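Local structure of nidogen (Mus musculus, 1NPE) at residues Ala42-Val50 against Ile60-Gly68. The protein is a basement-membrane glycoprotein, also called entactin, whose six-bladed YWTD beta-propeller domain, the fragment described here, probably serves in binding laminin. Residues are numbered along the deposited sequence; the frame is centred on the assembly and turned at random.
Sequences AFDCVDKVV and IGRASLHGG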
loop_
_atom_site.group_PDB
_atom_site.type_symbol
_atom_site.label_atom_id
_atom_site.label_comp_id
_atom_site.label_asym_id
_atom_site.label_seq_id
_atom_site.Cartn_x
_atom_site.Cartn_y
_atom_site.Cartn_z
ATOM N N ALA A 42 -8.339 6.118 8.849
ATOM C CA ALA A 42 -8.689 5.692 10.204
ATOM C C ALA A 42 -9.560 6.780 10.827
ATOM O O ALA A 42 -9.584 7.919 10.349
ATOM C CB ALA A 42 -7.433 5.447 11.050
ATOM N N PHE A 43 -10.263 6.439 11.899
ATOM C CA PHE A 43 -11.138 7.408 12.533
ATOM C C PHE A 43 -11.047 7.400 14.052
ATOM O O PHE A 43 -11.159 6.347 14.684
ATOM C CB PHE A 43 -12.577 7.138 12.100
ATOM C CG PHE A 43 -13.561 8.155 12.593
ATOM C CD1 PHE A 43 -13.621 9.415 12.017
ATOM C CD2 PHE A 43 -14.453 7.837 13.608
ATOM C CE1 PHE A 43 -14.553 10.342 12.441
ATOM C CE2 PHE A 43 -15.392 8.756 14.041
ATOM C CZ PHE A 43 -15.444 10.013 13.455
ATOM N N ASP A 44 -10.832 8.580 14.626
ATOM C CA ASP A 44 -10.744 8.741 16.074
ATOM C C ASP A 44 -12.139 9.047 16.617
ATOM O O ASP A 44 -12.641 10.154 16.455
ATOM C CB ASP A 44 -9.767 9.869 16.422
ATOM C CG ASP A 44 -9.859 10.304 17.875
ATOM O OD1 ASP A 44 -10.181 9.465 18.753
ATOM O OD2 ASP A 44 -9.601 11.497 18.133
ATOM N N CYS A 45 -12.728 8.073 17.304
ATOM C CA CYS A 45 -14.075 8.206 17.852
ATOM C C CYS A 45 -14.299 9.230 18.963
ATOM O O CYS A 45 -15.432 9.671 19.155
ATOM C CB CYS A 45 -14.610 6.843 18.303
ATOM S SG CYS A 45 -13.637 6.044 19.619
ATOM N N VAL A 46 -13.255 9.609 19.700
ATOM C CA VAL A 46 -13.446 10.580 20.776
ATOM C C VAL A 46 -13.530 12.027 20.288
ATOM O O VAL A 46 -14.386 12.777 20.747
ATOM C CB VAL A 46 -12.389 10.452 21.912
ATOM C CG1 VAL A 46 -12.071 8.986 22.190
ATOM C CG2 VAL A 46 -11.142 11.235 21.588
ATOM N N ASP A 47 -12.665 12.412 19.352
ATOM C CA ASP A 47 -12.668 13.778 18.823
ATOM C C ASP A 47 -13.318 13.889 17.446
ATOM O O ASP A 47 -13.461 14.991 16.913
ATOM C CB ASP A 47 -11.244 14.353 18.771
ATOM C CG ASP A 47 -10.701 14.726 20.149
ATOM O OD1 ASP A 47 -11.509 15.024 21.059
ATOM O OD2 ASP A 47 -9.460 14.735 20.315
ATOM N N LYS A 48 -13.737 12.751 16.893
ATOM C CA LYS A 48 -14.373 12.688 15.574
ATOM C C LYS A 48 -13.403 13.225 14.520
ATOM O O LYS A 48 -13.716 14.167 13.789
ATOM C CB LYS A 48 -15.678 13.501 15.541
ATOM C CG LYS A 48 -16.495 13.486 16.832
ATOM C CD LYS A 48 -16.914 12.094 17.262
ATOM C CE LYS A 48 -17.591 12.146 18.626
ATOM N NZ LYS A 48 -17.969 10.783 19.122
ATOM N N VAL A 49 -12.214 12.632 14.461
ATOM C CA VAL A 49 -11.194 13.065 13.517
ATOM C C VAL A 49 -10.777 11.948 12.567
ATOM O O VAL A 49 -10.542 10.809 12.981
ATOM C CB VAL A 49 -9.938 13.620 14.262
ATOM C CG1 VAL A 49 -8.876 14.088 13.268
ATOM C CG2 VAL A 49 -10.329 14.774 15.165
ATOM N N VAL A 50 -10.695 12.297 11.286
ATOM C CA VAL A 50 -10.296 11.371 10.233
ATOM C C VAL A 50 -8.780 11.459 10.001
ATOM O O VAL A 50 -8.235 12.552 9.857
ATOM C CB VAL A 50 -11.037 11.700 8.903
ATOM C CG1 VAL A 50 -10.610 10.739 7.791
ATOM C CG2 VAL A 50 -12.545 11.626 9.108
ATOM N N ILE A 60 1.246 11.980 6.317
ATOM C CA ILE A 60 0.180 11.478 7.176
ATOM C C ILE A 60 -0.523 12.728 7.670
ATOM O O ILE A 60 0.133 13.666 8.136
ATOM C CB ILE A 60 0.733 10.664 8.368
ATOM C CG1 ILE A 60 1.324 9.348 7.855
ATOM C CG2 ILE A 60 -0.365 10.406 9.408
ATOM C CD1 ILE A 60 1.958 8.502 8.918
ATOM N N GLY A 61 -1.842 12.769 7.503
ATOM C CA GLY A 61 -2.598 13.933 7.924
ATOM C C GLY A 61 -3.901 13.641 8.639
ATOM O O GLY A 61 -4.288 12.482 8.822
ATOM N N ARG A 62 -4.583 14.708 9.042
ATOM C CA ARG A 62 -5.850 14.586 9.750
ATOM C C ARG A 62 -6.722 15.825 9.601
ATOM O O ARG A 62 -6.229 16.927 9.356
ATOM C CB ARG A 62 -5.613 14.303 11.235
ATOM C CG ARG A 62 -4.857 15.399 11.969
ATOM C CD ARG A 62 -4.792 15.114 13.460
ATOM N NE ARG A 62 -4.109 16.180 14.177
ATOM C CZ ARG A 62 -3.970 16.233 15.498
ATOM N NH1 ARG A 62 -4.467 15.272 16.269
ATOM N NH2 ARG A 62 -3.332 17.253 16.046
ATOM N N ALA A 63 -8.023 15.628 9.791
ATOM C CA ALA A 63 -9.006 16.698 9.694
ATOM C C ALA A 63 -10.258 16.286 10.451
ATOM O O ALA A 63 -10.628 15.110 10.448
ATOM C CB ALA A 63 -9.346 16.963 8.233
ATOM N N SER A 64 -10.887 17.241 11.130
ATOM C CA SER A 64 -12.118 16.967 11.869
ATOM C C SER A 64 -13.205 16.570 10.876
ATOM O O SER A 64 -13.221 17.048 9.736
ATOM C CB SER A 64 -12.579 18.208 12.642
ATOM O OG SER A 64 -11.664 18.557 13.665
ATOM N N LEU A 65 -14.094 15.678 11.299
ATOM C CA LEU A 65 -15.184 15.229 10.441
ATOM C C LEU A 65 -16.142 16.385 10.179
ATOM O O LEU A 65 -16.667 16.530 9.074
ATOM C CB LEU A 65 -15.944 14.068 11.091
ATOM C CG LEU A 65 -17.034 13.412 10.232
ATOM C CD1 LEU A 65 -16.396 12.710 9.042
ATOM C CD2 LEU A 65 -17.851 12.430 11.063
ATOM N N HIS A 66 -16.337 17.217 11.197
ATOM C CA HIS A 66 -17.237 18.362 11.112
ATOM C C HIS A 66 -16.510 19.629 10.658
ATOM O O HIS A 66 -15.934 20.356 11.475
ATOM C CB HIS A 66 -17.915 18.594 12.469
ATOM C CG HIS A 66 -18.599 17.380 13.021
ATOM N ND1 HIS A 66 -19.629 16.738 12.362
ATOM C CD2 HIS A 66 -18.397 16.685 14.165
ATOM C CE1 HIS A 66 -20.029 15.703 13.078
ATOM N NE2 HIS A 66 -19.298 15.647 14.178
ATOM N N GLY A 67 -16.543 19.884 9.351
ATOM C CA GLY A 67 -15.894 21.059 8.788
ATOM C C GLY A 67 -14.408 20.850 8.563
ATOM O O GLY A 67 -13.987 20.551 7.449
ATOM N N GLY A 68 -13.628 21.067 9.619
ATOM C CA GLY A 68 -12.184 20.890 9.601
ATOM C C GLY A 68 -11.327 21.035 8.351
ATOM O O GLY A 68 -11.541 20.377 7.326
#
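Three backbone hydrogen bonds join Lys48-Val50 to Ala63-Leu65 and fix the antiparallel register. Val50 and Ala63 form a hydrogen-bonded pair: Val50 N donates to Ala63 O (2.9 Å), and Ala63 N returns the bond to Val50 O at 3.1 Å. Val49 and Ser64 are the non-hydrogen-bonded pair next to it. Leu65 N then reaches Lys48 O over 2.9 Å with an N-H...O angle of 165°, so one backbone bond continues past the last residue of strand 59-64. Val50 O also receives a CA-H...O contact from Arg62 CA.

Apolar contacts form two groups, one around Leu65 and one around Val49. Leu65 sends its two methyls to different partners, its CG lying anti to the backbone N (chi1 -174°): CD1 meets Val50 CG2 at 4.0 Å, while CD2 lies 4.1 Å from Phe43 CE1, the two side chains crossing at about a right angle. Val50 CG2 also sits at the edge of the Phe43 ring, in its plane. Val49 CG1 packs 3.9 Å from Arg62 CB; beyond CB the extended Arg62 chain takes the guanidinium to Tyr51, whose OH is hydrogen-bonded by NH1.

Polar bonds within Ala42-Val50 shape the turn between strands 36-44 and 49-54. Val46 N meets Asp44 OD1 from above the carboxylate plane (63° out of it), an Asx turn; OD1 also forms a salt bridge with Arg91. Lys48 and Val49 both face Asp44 in a G1 beta bulge. Lys48 NZ bonds Cys45 O (2.8 Å) and Ser261 O.

The hairpin of strands 49-54 and 59-64 forms the middle of a four-stranded propeller blade, flanked by strands 36-44 and 71-74. Phe30 of strand 28-33 touches Val50 and Leu65, Ala259 of strand 256-259 touches Phe43 and Leu65, and the Cys45-Cys263 disulfide ties the turn to the chain's C-terminal end.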